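Local atomic coordinates of alanine racemase (Oenococcus oeni PSU-1, PDB entry 3HUR), a protein that belongs to the alanine racemase family, whose chain joins an N-terminal domain of the TIM-barrel type to a C-terminal domain rich in beta strands. Residues I103-P108 with L123-A128; A63-N68 with P83-G88. All coordinates share one frame; numbering follows the deposited sequence.

Interaction 1: I103-P108 with L123-A128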
loop_
_atom_site.group_PDB
_atom_site.type_symbol
_atom_site.label_atom_id
_atom_site.label_comp_id
_atom_site.label_asym_id
_atom_site.label_seq_id
_atom_site.Cartn_x
_atom_site.Cartn_y
_atom_site.Cartn_z
ATOM N N ILE A 103 20.724 9.971 -35.736
ATOM C CA ILE A 103 20.275 10.371 -34.434
ATOM C C ILE A 103 20.933 11.671 -34.047
ATOM O O ILE A 103 22.165 11.779 -34.077
ATOM C CB ILE A 103 20.642 9.309 -33.360
ATOM C CG1 ILE A 103 19.928 7.986 -33.669
ATOM C CG2 ILE A 103 20.318 9.824 -31.955
ATOM C CD1 ILE A 103 20.200 6.911 -32.650
ATOM N N VAL A 104 20.108 12.647 -33.676
ATOM C CA VAL A 104 20.599 13.908 -33.191
ATOM C C VAL A 104 21.038 13.751 -31.760
ATOM O O VAL A 104 20.358 13.120 -30.991
ATOM C CB VAL A 104 19.495 14.977 -33.215
ATOM C CG1 VAL A 104 19.997 16.289 -32.584
ATOM C CG2 VAL A 104 18.981 15.189 -34.618
ATOM N N ILE A 105 22.148 14.367 -31.377
ATOM C CA ILE A 105 22.593 14.366 -29.982
ATOM C C ILE A 105 22.795 15.801 -29.468
ATOM O O ILE A 105 22.885 16.744 -30.251
ATOM C CB ILE A 105 23.856 13.512 -29.766
ATOM C CG1 ILE A 105 25.101 14.137 -30.403
ATOM C CG2 ILE A 105 23.645 12.069 -30.309
ATOM C CD1 ILE A 105 26.351 13.343 -30.100
ATOM N N THR A 106 22.792 15.946 -28.142
ATOM C CA THR A 106 22.955 17.217 -27.476
ATOM C C THR A 106 24.450 17.497 -27.268
ATOM O O THR A 106 25.225 16.591 -26.989
ATOM C CB THR A 106 22.209 17.270 -26.119
ATOM O OG1 THR A 106 20.862 17.713 -26.307
ATOM C CG2 THR A 106 22.859 18.230 -25.189
ATOM N N ILE A 107 24.842 18.755 -27.459
ATOM C CA ILE A 107 26.175 19.170 -27.138
ATOM C C ILE A 107 26.126 19.614 -25.689
ATOM O O ILE A 107 25.387 20.539 -25.344
ATOM C CB ILE A 107 26.669 20.344 -27.983
ATOM C CG1 ILE A 107 26.592 20.015 -29.469
ATOM C CG2 ILE A 107 28.102 20.636 -27.586
ATOM C CD1 ILE A 107 27.152 21.093 -30.385
ATOM N N PRO A 108 26.910 18.961 -24.837
ATOM C CA PRO A 108 26.759 19.191 -23.425
ATOM C C PRO A 108 27.641 20.282 -22.854
ATOM O O PRO A 108 27.318 20.816 -21.786
ATOM C CB PRO A 108 27.174 17.841 -22.833
ATOM C CG PRO A 108 28.231 17.399 -23.726
ATOM C CD PRO A 108 27.748 17.783 -25.096
ATOM N N LEU A 123 27.312 14.251 -38.363
ATOM C CA LEU A 123 26.809 14.182 -36.995
ATOM C C LEU A 123 25.902 15.365 -36.758
ATOM O O LEU A 123 26.344 16.520 -36.874
ATOM C CB LEU A 123 27.958 14.237 -35.983
ATOM C CG LEU A 123 27.570 14.142 -34.498
ATOM C CD1 LEU A 123 26.939 12.770 -34.166
ATOM C CD2 LEU A 123 28.760 14.408 -33.582
ATOM N N LYS A 124 24.642 15.084 -36.413
ATOM C CA LYS A 124 23.662 16.140 -36.147
ATOM C C LYS A 124 23.634 16.412 -34.637
ATOM O O LYS A 124 23.498 15.472 -33.840
ATOM C CB LYS A 124 22.283 15.726 -36.603
ATOM C CG LYS A 124 22.242 15.209 -38.018
ATOM C CD LYS A 124 20.819 14.937 -38.446
ATOM C CE LYS A 124 20.683 14.781 -39.915
ATOM N NZ LYS A 124 19.276 15.140 -40.239
ATOM N N VAL A 125 23.765 17.693 -34.273
ATOM C CA VAL A 125 24.031 18.107 -32.917
ATOM C C VAL A 125 23.081 19.208 -32.538
ATOM O O VAL A 125 22.591 19.904 -33.409
ATOM C CB VAL A 125 25.486 18.593 -32.739
ATOM C CG1 VAL A 125 26.476 17.440 -32.983
ATOM C CG2 VAL A 125 25.777 19.793 -33.637
ATOM N N SER A 126 22.805 19.340 -31.249
ATOM C CA SER A 126 21.928 20.364 -30.734
ATOM C C SER A 126 22.646 21.084 -29.642
ATOM O O SER A 126 23.286 20.484 -28.808
ATOM C CB SER A 126 20.648 19.785 -30.115
ATOM O OG SER A 126 19.713 19.470 -31.114
ATOM N N LEU A 127 22.461 22.381 -29.599
ATOM C CA LEU A 127 23.200 23.199 -28.695
ATOM C C LEU A 127 22.222 23.665 -27.644
ATOM O O LEU A 127 21.207 24.305 -27.940
ATOM C CB LEU A 127 23.756 24.356 -29.491
ATOM C CG LEU A 127 24.813 25.226 -28.863
ATOM C CD1 LEU A 127 26.083 24.440 -28.656
ATOM C CD2 LEU A 127 25.008 26.348 -29.874
ATOM N N ALA A 128 22.508 23.297 -26.409
ATOM C CA ALA A 128 21.572 23.498 -25.330
ATOM C C ALA A 128 21.989 24.739 -24.597
ATOM O O ALA A 128 23.137 24.859 -24.193
ATOM C CB ALA A 128 21.584 22.301 -24.393
HETATM O O HOH W 1 23.772 12.255 -36.250
#
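Ile105 sits between Lys124 and Ser126 and bonds to both, as a residue does in a parallel ladder. Its N donates to Lys124 O at 3.0 Å, and its O accepts from Ser126 N at 2.8 Å, a more bent bond (131°). One step on, Ile107 N reaches Ser126 O at 2.7 Å in a nearly straight line. Towards the start of the ladder, a water continues the pairing: it donates to Ile103 O and accepts from Lys124 N. CA-H...O contacts support the ladder, the shortest from Val125 CA to Ile105 O at 3.2 Å.

Branched aliphatic residues fill the face that carries Ile105, Val125, Ile107 and Leu127. With CG1 of Ile107 anti to its carbonyl carbon (chi1 -57°), that branch lies against Val125 CB at 3.7 Å. CD1 of Ile107 touches Val125 CG2 and also meets Leu127 CD1 at 3.9 Å. At the other end, Ile105 CD1 meets Leu123 CD1 at 4.1 Å, the two side chains crossing at about a right angle.

The face of Thr106 and Ser126 takes small, partly polar groups. Val104 CG1, anti to its own N (chi1 175°), packs on Ser126 OG at 3.5 Å, while Thr106 OG1, on the same face, hydrogen-bonds Tyr163 OH of strand 157-163.

Strands 103-107 and 123-128 are the two strands of a beta-alpha-beta crossover through helix 110-114, neighbours in the parallel sheet. Phe98 of helix 95-100 packs on Ile105 and Leu123, Phe138 covers Ile107 and Leu127, and strand 157-163 lies beyond strand 123-128.

Interaction 2: A63-N68 with P83-G88. With SO4 (sulfate ion), chain D.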
loop_
_atom_site.group_PDB
_atom_site.type_symbol
_atom_site.label_atom_id
_atom_site.label_comp_id
_atom_site.label_asym_id
_atom_site.label_seq_id
_atom_site.Cartn_x
_atom_site.Cartn_y
_atom_site.Cartn_z
ATOM N N ALA A 63 10.132 15.496 -36.126
ATOM C CA ALA A 63 11.133 14.652 -35.468
ATOM C C ALA A 63 10.562 14.016 -34.192
ATOM O O ALA A 63 9.447 14.304 -33.743
ATOM C CB ALA A 63 12.339 15.427 -35.162
ATOM N N LEU A 64 11.355 13.153 -33.607
ATOM C CA LEU A 64 10.964 12.468 -32.396
ATOM C C LEU A 64 12.087 12.656 -31.419
ATOM O O LEU A 64 13.236 12.533 -31.802
ATOM C CB LEU A 64 10.789 10.964 -32.664
ATOM C CG LEU A 64 9.821 10.598 -33.781
ATOM C CD1 LEU A 64 9.933 9.094 -34.110
ATOM C CD2 LEU A 64 8.432 10.998 -33.397
ATOM N N ILE A 65 11.751 12.945 -30.163
ATOM C CA ILE A 65 12.766 13.043 -29.080
ATOM C C ILE A 65 12.488 11.941 -28.031
ATOM O O ILE A 65 11.338 11.727 -27.627
ATOM C CB ILE A 65 12.707 14.434 -28.378
ATOM C CG1 ILE A 65 12.723 15.574 -29.412
ATOM C CG2 ILE A 65 13.844 14.582 -27.417
ATOM C CD1 ILE A 65 12.620 17.080 -28.844
ATOM N N VAL A 66 13.542 11.250 -27.621
ATOM C CA VAL A 66 13.466 10.171 -26.663
ATOM C C VAL A 66 14.636 10.300 -25.677
ATOM O O VAL A 66 15.520 11.151 -25.892
ATOM C CB VAL A 66 13.457 8.761 -27.346
ATOM C CG1 VAL A 66 12.283 8.623 -28.358
ATOM C CG2 VAL A 66 14.735 8.484 -27.968
ATOM N N SER A 67 14.616 9.478 -24.606
ATOM C CA SER A 67 15.533 9.626 -23.436
ATOM C C SER A 67 16.719 8.675 -23.401
ATOM O O SER A 67 17.589 8.798 -22.577
ATOM C CB SER A 67 14.754 9.402 -22.134
ATOM O OG SER A 67 13.438 9.986 -22.219
ATOM N N ASN A 68 16.708 7.679 -24.268
ATOM C CA ASN A 68 17.704 6.634 -24.247
ATOM C C ASN A 68 18.039 6.242 -25.691
ATOM O O ASN A 68 17.179 6.123 -26.558
ATOM C CB ASN A 68 17.179 5.412 -23.474
ATOM C CG ASN A 68 17.089 5.638 -21.952
ATOM O OD1 ASN A 68 18.112 5.585 -21.202
ATOM N ND2 ASN A 68 15.860 5.821 -21.477
ATOM N N PRO A 83 13.841 11.986 -38.274
ATOM C CA PRO A 83 15.034 12.118 -37.410
ATOM C C PRO A 83 14.662 11.965 -35.922
ATOM O O PRO A 83 13.575 12.333 -35.505
ATOM C CB PRO A 83 15.567 13.519 -37.709
ATOM C CG PRO A 83 14.456 14.224 -38.534
ATOM C CD PRO A 83 13.498 13.203 -39.037
ATOM N N ILE A 84 15.599 11.438 -35.143
ATOM C CA ILE A 84 15.397 11.136 -33.750
ATOM C C ILE A 84 16.522 11.714 -32.972
ATOM O O ILE A 84 17.671 11.664 -33.390
ATOM C CB ILE A 84 15.399 9.607 -33.481
ATOM C CG1 ILE A 84 14.135 8.970 -34.057
ATOM C CG2 ILE A 84 15.459 9.340 -31.990
ATOM C CD1 ILE A 84 14.331 7.617 -34.625
ATOM N N TRP A 85 16.185 12.221 -31.805
ATOM C CA TRP A 85 17.121 12.968 -31.004
ATOM C C TRP A 85 17.054 12.349 -29.635
ATOM O O TRP A 85 16.003 12.303 -29.022
ATOM C CB TRP A 85 16.649 14.429 -31.014
ATOM C CG TRP A 85 17.306 15.402 -30.103
ATOM C CD1 TRP A 85 18.378 15.202 -29.269
ATOM C CD2 TRP A 85 16.951 16.783 -29.978
ATOM N NE1 TRP A 85 18.667 16.375 -28.603
ATOM C CE2 TRP A 85 17.806 17.354 -29.042
ATOM C CE3 TRP A 85 15.957 17.575 -30.555
ATOM C CZ2 TRP A 85 17.709 18.678 -28.669
ATOM C CZ3 TRP A 85 15.861 18.888 -30.180
ATOM C CH2 TRP A 85 16.735 19.429 -29.250
ATOM N N VAL A 86 18.182 11.848 -29.177
ATOM C CA VAL A 86 18.290 11.214 -27.890
ATOM C C VAL A 86 18.863 12.207 -26.891
ATOM O O VAL A 86 19.842 12.870 -27.176
ATOM C CB VAL A 86 19.161 9.951 -28.021
ATOM C CG1 VAL A 86 19.342 9.242 -26.638
ATOM C CG2 VAL A 86 18.510 9.037 -29.032
ATOM N N LEU A 87 18.275 12.292 -25.699
ATOM C CA LEU A 87 18.450 13.494 -24.892
ATOM C C LEU A 87 19.691 13.594 -24.019
ATOM O O LEU A 87 20.191 14.755 -23.793
ATOM C CB LEU A 87 17.208 13.808 -24.060
ATOM C CG LEU A 87 16.150 14.587 -24.834
ATOM C CD1 LEU A 87 14.994 14.947 -23.911
ATOM C CD2 LEU A 87 16.745 15.845 -25.443
ATOM N N GLY A 88 20.195 12.468 -23.522
ATOM C CA GLY A 88 21.290 12.538 -22.553
ATOM C C GLY A 88 22.436 11.648 -22.946
ATOM O O GLY A 88 23.172 11.153 -22.090
HETATM S S SO4 D . 12.141 4.764 -23.035
HETATM O O1 SO4 D . 11.665 4.326 -21.735
HETATM O O2 SO4 D . 12.951 6.017 -23.007
HETATM O O3 SO4 D . 12.871 3.604 -23.544
HETATM O O4 SO4 D . 10.936 4.987 -23.850
#
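Ile65 and Trp85 extend alongside each other from adjacent strands, and Leu87 packs against the CG2 branch of Ile65. Ile65 CD1 approaches the six-membered part of the indole, 3.8 Å from Trp85 CE3. Its other branch, CG2, anti to its backbone N, rests against Leu87 CG at 3.5 Å. Leu87 CD2 in turn lies over one face of the Trp85 ring towards the rim. Beta-branched residues suit the reverse face: Val66 CG2 meets Val86 CG2 at 4.0 Å and also touches Ile84 CG2. At the start, Ala63 is small enough to set CB 3.3 Å from Pro83 O.

The backbones beneath form a parallel ladder. Leu64 N donates to Pro83 O, Trp85 N to Leu64 O, and Val66 N to Trp85 O, the last the straightest (3.0 Å, 166°); a weak bond from Leu87 N to Val66 O ends the series. Proline lacks an N-H, yet its carbonyl still serves as acceptor here. Together the strands make a beta-alpha-beta unit of the barrel domain, connected by helix 69-77, whose Ala72 packs on Ile84 and Val86. On the other face, Tyr163 meets the Trp85 ring edge-to-face, and Tyr36 of strand 34-38 packs on Ile65 and Trp85.

Asn68 stands at the N-cap position of that helix without a capping bond from its side chain. Its backbone C meets Val86 CG1 at 3.4 Å, while its ND2 donates to sulfate O2 at 3.3 Å. The sulfate, probably from the crystallisation liquor, is also hydrogen-bonded to Asp42 N and, from the second subunit, to Arg8 NH1.

Interaction 2 precedes interaction 1 along the chain, and their centres lie 10 Å apart in one parallel sheet. The join is made by neighbouring strands 84-86 and 103-107: Val104 N lies 2.6 Å from Ile84 O and Val104 O 3.1 Å from Val86 N, both probable hydrogen bonds. Four successive strands of the barrel domain, from 63-66 to 123-128, are thus linked. Trp85 reaches past strand 103-107, its CZ2 coming within 3.3 Å of Ser126 OG, and its NE1 makes a weak hydrogen bond to Thr106 OG1. The sulfate and the second subunit meet interaction 2, whereas no other chain touches interaction 1.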